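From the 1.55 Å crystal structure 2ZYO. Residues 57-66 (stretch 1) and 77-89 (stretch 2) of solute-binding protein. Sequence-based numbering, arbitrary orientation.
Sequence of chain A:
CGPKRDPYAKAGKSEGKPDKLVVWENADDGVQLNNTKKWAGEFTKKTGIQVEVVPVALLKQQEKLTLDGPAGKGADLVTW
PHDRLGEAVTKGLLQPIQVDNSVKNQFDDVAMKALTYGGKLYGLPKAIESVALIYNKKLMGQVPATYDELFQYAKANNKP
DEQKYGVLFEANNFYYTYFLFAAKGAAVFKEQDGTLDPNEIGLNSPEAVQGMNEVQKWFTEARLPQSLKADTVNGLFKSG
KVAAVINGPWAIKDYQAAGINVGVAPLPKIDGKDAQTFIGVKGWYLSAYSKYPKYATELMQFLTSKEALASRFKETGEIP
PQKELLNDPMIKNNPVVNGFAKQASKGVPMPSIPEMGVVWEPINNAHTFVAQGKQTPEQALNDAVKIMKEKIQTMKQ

Stretch 1 57-66: ALLKQQEKLT
Stretch 2 (77-89) LVTWPHDRLGEAV

A helix can be fastened to a strand by one polar side chain that borrows a backbone amide, while it and its neighbours pack against one face and the edge of an aromatic ring; residues 57-66 and 77-89 of this solute-binding protein illustrate the principle. After a turn at Ala57-Lys60, helix 61-66 runs at 143° to strand 77-81, their axes approaching to 9.0 Å. CA atoms pair Leu58 with Trp80 (5.0 Å) and Gln61 with Val78 (7.0 Å).

Gln61, chi1 m and chi2 t, points toward the strand and presents OE1 to it: Thr79 N donates to Gln61 OE1 at 2.8 Å and a nearly linear 169°. Gln61 CB meets the Trp80 ring edge, 3.7 Å from Trp80 CE3. Trp80 adopts chi1 p with chi2 76°, which brings its indole beneath Gln62. That extended side chain (t, t) crosses one ring face, CB standing 4.2 Å from the centroid of the six-membered ring in a CH-pi contact. Its amide continues to helix 85-89, where NE2 lies 3.5 Å from Ala88 CB.

Leu65 (t, p) adds apolar contact, CD2 lying 4.1 Å from Val78 CG1 and 4.4 Å from Trp80 CH2. At the turn, Leu58 has chi1 -99° and chi2 30°, both between wells, with Leu58 CD1 3.8 Å from Thr79 CG2 (Thr79 chi1 t). Leu59 (m, t) starts away, yet its CD2 reaches within 4.1 Å of Pro81 CD.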

# COMPACT_ATOMS: atom_id res chain seq x y z
N ALA A 57 -17.75 2.38 -1.86
CA ALA A 57 -16.38 2.89 -1.86
C ALA A 57 -15.53 2.14 -0.86
O ALA A 57 -15.98 1.85 0.25
CB ALA A 57 -16.37 4.38 -1.56
N LEU A 58 -14.30 1.81 -1.26
CA LEU A 58 -13.38 1.04 -0.41
C LEU A 58 -13.30 1.56 1.02
O LEU A 58 -13.47 0.79 1.97
CB LEU A 58 -11.99 1.00 -1.04
CG LEU A 58 -11.54 -0.22 -1.85
CD1 LEU A 58 -12.68 -0.96 -2.55
CD2 LEU A 58 -10.47 0.20 -2.84
N LEU A 59 -13.07 2.86 1.18
CA LEU A 59 -12.87 3.45 2.50
C LEU A 59 -14.17 3.74 3.25
O LEU A 59 -14.15 4.31 4.35
CB LEU A 59 -11.98 4.70 2.41
CG LEU A 59 -10.54 4.47 1.95
CD1 LEU A 59 -9.78 5.79 1.90
CD2 LEU A 59 -9.79 3.46 2.84
N LYS A 60 -15.30 3.34 2.67
CA LYS A 60 -16.60 3.46 3.32
C LYS A 60 -17.16 2.10 3.76
O LYS A 60 -18.12 2.04 4.52
CB LYS A 60 -17.61 4.16 2.41
CG LYS A 60 -17.31 5.63 2.20
CD LYS A 60 -18.50 6.35 1.58
CE LYS A 60 -18.19 7.81 1.33
NZ LYS A 60 -18.01 8.59 2.59
N GLN A 61 -16.54 1.03 3.28
CA GLN A 61 -17.05 -0.32 3.51
C GLN A 61 -17.02 -0.76 4.97
O GLN A 61 -17.95 -1.41 5.45
CB GLN A 61 -16.32 -1.34 2.63
CG GLN A 61 -16.72 -1.27 1.16
CD GLN A 61 -16.32 -2.50 0.37
OE1 GLN A 61 -16.13 -3.58 0.93
NE2 GLN A 61 -16.19 -2.34 -0.94
N GLN A 62 -15.94 -0.42 5.67
CA GLN A 62 -15.78 -0.79 7.07
C GLN A 62 -16.89 -0.17 7.93
O GLN A 62 -17.52 -0.85 8.74
CB GLN A 62 -14.39 -0.41 7.58
CG GLN A 62 -13.92 -1.24 8.76
CD GLN A 62 -12.43 -1.11 9.05
OE1 GLN A 62 -11.62 -0.87 8.16
NE2 GLN A 62 -12.07 -1.30 10.31
N GLU A 63 -17.13 1.13 7.73
CA GLU A 63 -18.21 1.84 8.42
C GLU A 63 -19.59 1.30 8.06
O GLU A 63 -20.44 1.14 8.93
CB GLU A 63 -18.13 3.35 8.12
CG GLU A 63 -17.01 4.07 8.84
CD GLU A 63 -16.65 5.40 8.19
OE1 GLU A 63 -16.35 5.41 6.98
OE2 GLU A 63 -16.65 6.43 8.90
N LYS A 64 -19.80 1.01 6.77
CA LYS A 64 -21.09 0.50 6.30
C LYS A 64 -21.38 -0.89 6.85
O LYS A 64 -22.52 -1.19 7.21
CB LYS A 64 -21.16 0.50 4.77
CG LYS A 64 -22.55 0.21 4.21
CD LYS A 64 -22.58 0.29 2.70
CE LYS A 64 -23.88 -0.26 2.13
NZ LYS A 64 -25.08 0.49 2.58
N LEU A 65 -20.35 -1.74 6.93
CA LEU A 65 -20.52 -3.09 7.47
C LEU A 65 -20.81 -3.07 8.97
O LEU A 65 -21.54 -3.92 9.48
CB LEU A 65 -19.29 -3.96 7.16
CG LEU A 65 -19.42 -5.47 7.42
CD1 LEU A 65 -20.47 -6.12 6.50
CD2 LEU A 65 -18.08 -6.17 7.27
N THR A 66 -20.22 -2.10 9.67
CA THR A 66 -20.47 -1.91 11.10
C THR A 66 -21.96 -1.66 11.38
O THR A 66 -22.48 -2.06 12.41
CB THR A 66 -19.60 -0.77 11.68
OG1 THR A 66 -18.23 -1.00 11.33
CG2 THR A 66 -19.70 -0.71 13.20
N LEU A 77 -18.77 -10.81 1.32
CA LEU A 77 -17.39 -10.43 1.02
C LEU A 77 -17.25 -8.92 0.91
O LEU A 77 -18.06 -8.26 0.26
CB LEU A 77 -16.90 -11.11 -0.26
CG LEU A 77 -16.90 -12.64 -0.35
CD1 LEU A 77 -16.23 -13.08 -1.64
CD2 LEU A 77 -16.21 -13.29 0.85
N VAL A 78 -16.22 -8.40 1.57
CA VAL A 78 -15.93 -6.97 1.57
C VAL A 78 -14.46 -6.75 1.21
O VAL A 78 -13.68 -7.71 1.17
CB VAL A 78 -16.23 -6.32 2.95
CG1 VAL A 78 -17.74 -6.32 3.22
CG2 VAL A 78 -15.48 -7.04 4.07
N THR A 79 -14.09 -5.50 0.95
CA THR A 79 -12.73 -5.19 0.53
C THR A 79 -12.30 -3.77 0.92
O THR A 79 -13.07 -2.83 0.81
CB THR A 79 -12.53 -5.42 -1.00
OG1 THR A 79 -11.18 -5.14 -1.37
CG2 THR A 79 -13.48 -4.57 -1.84
N TRP A 80 -11.06 -3.67 1.40
CA TRP A 80 -10.40 -2.38 1.70
C TRP A 80 -8.90 -2.59 1.87
O TRP A 80 -8.45 -3.72 2.07
CB TRP A 80 -11.01 -1.70 2.94
CG TRP A 80 -11.09 -2.54 4.19
CD1 TRP A 80 -10.06 -2.87 5.03
CD2 TRP A 80 -12.27 -3.12 4.75
NE1 TRP A 80 -10.53 -3.63 6.07
CE2 TRP A 80 -11.88 -3.81 5.93
CE3 TRP A 80 -13.62 -3.15 4.37
CZ2 TRP A 80 -12.79 -4.50 6.73
CZ3 TRP A 80 -14.53 -3.84 5.17
CH2 TRP A 80 -14.11 -4.51 6.33
N PRO A 81 -8.10 -1.51 1.76
CA PRO A 81 -6.66 -1.61 2.03
C PRO A 81 -6.36 -2.24 3.40
O PRO A 81 -7.05 -1.95 4.38
CB PRO A 81 -6.20 -0.15 1.99
CG PRO A 81 -7.16 0.51 1.07
CD PRO A 81 -8.48 -0.14 1.35
N HIS A 82 -5.34 -3.10 3.44
CA HIS A 82 -5.07 -3.96 4.60
C HIS A 82 -4.65 -3.22 5.87
O HIS A 82 -4.69 -3.80 6.95
CB HIS A 82 -3.99 -4.99 4.25
CG HIS A 82 -2.60 -4.49 4.46
ND1 HIS A 82 -1.93 -3.73 3.52
CD2 HIS A 82 -1.75 -4.62 5.51
CE1 HIS A 82 -0.73 -3.43 3.98
NE2 HIS A 82 -0.59 -3.95 5.18
N ASP A 83 -4.23 -1.97 5.74
CA ASP A 83 -3.69 -1.23 6.89
C ASP A 83 -4.73 -0.99 8.00
O ASP A 83 -4.37 -0.67 9.13
CB ASP A 83 -3.01 0.08 6.46
CG ASP A 83 -3.96 1.01 5.73
OD1 ASP A 83 -4.35 0.69 4.59
OD2 ASP A 83 -4.29 2.08 6.30
N ARG A 84 -6.00 -1.15 7.66
CA ARG A 84 -7.09 -0.99 8.63
C ARG A 84 -7.70 -2.33 9.06
O ARG A 84 -8.78 -2.37 9.66
CB ARG A 84 -8.17 -0.04 8.09
CG ARG A 84 -7.65 1.32 7.60
CD ARG A 84 -7.13 2.19 8.73
NE ARG A 84 -6.35 3.32 8.21
CZ ARG A 84 -5.89 4.33 8.95
NH1 ARG A 84 -6.12 4.37 10.26
NH2 ARG A 84 -5.19 5.30 8.38
N LEU A 85 -6.99 -3.42 8.77
CA LEU A 85 -7.43 -4.76 9.14
C LEU A 85 -7.54 -4.95 10.65
O LEU A 85 -8.50 -5.57 11.13
CB LEU A 85 -6.48 -5.82 8.55
CG LEU A 85 -6.85 -7.30 8.70
CD1 LEU A 85 -8.13 -7.61 7.94
CD2 LEU A 85 -5.71 -8.18 8.21
N GLY A 86 -6.57 -4.41 11.39
CA GLY A 86 -6.54 -4.52 12.85
C GLY A 86 -7.79 -3.99 13.52
O GLY A 86 -8.35 -4.64 14.39
N GLU A 87 -8.21 -2.80 13.09
CA GLU A 87 -9.44 -2.17 13.57
C GLU A 87 -10.65 -3.08 13.32
O GLU A 87 -11.50 -3.25 14.20
CB GLU A 87 -9.66 -0.82 12.90
CG GLU A 87 -8.72 0.28 13.37
CD GLU A 87 -8.58 1.41 12.36
OE1 GLU A 87 -9.61 1.95 11.90
OE2 GLU A 87 -7.43 1.77 12.03
N ALA A 88 -10.71 -3.66 12.13
CA ALA A 88 -11.82 -4.53 11.73
C ALA A 88 -11.87 -5.83 12.53
O ALA A 88 -12.94 -6.27 12.95
CB ALA A 88 -11.76 -4.82 10.24
N VAL A 89 -10.70 -6.44 12.73
CA VAL A 89 -10.61 -7.72 13.44
C VAL A 89 -10.95 -7.57 14.93
O VAL A 89 -11.75 -8.35 15.46
CB VAL A 89 -9.21 -8.37 13.26
CG1 VAL A 89 -9.03 -9.57 14.19
CG2 VAL A 89 -9.00 -8.80 11.81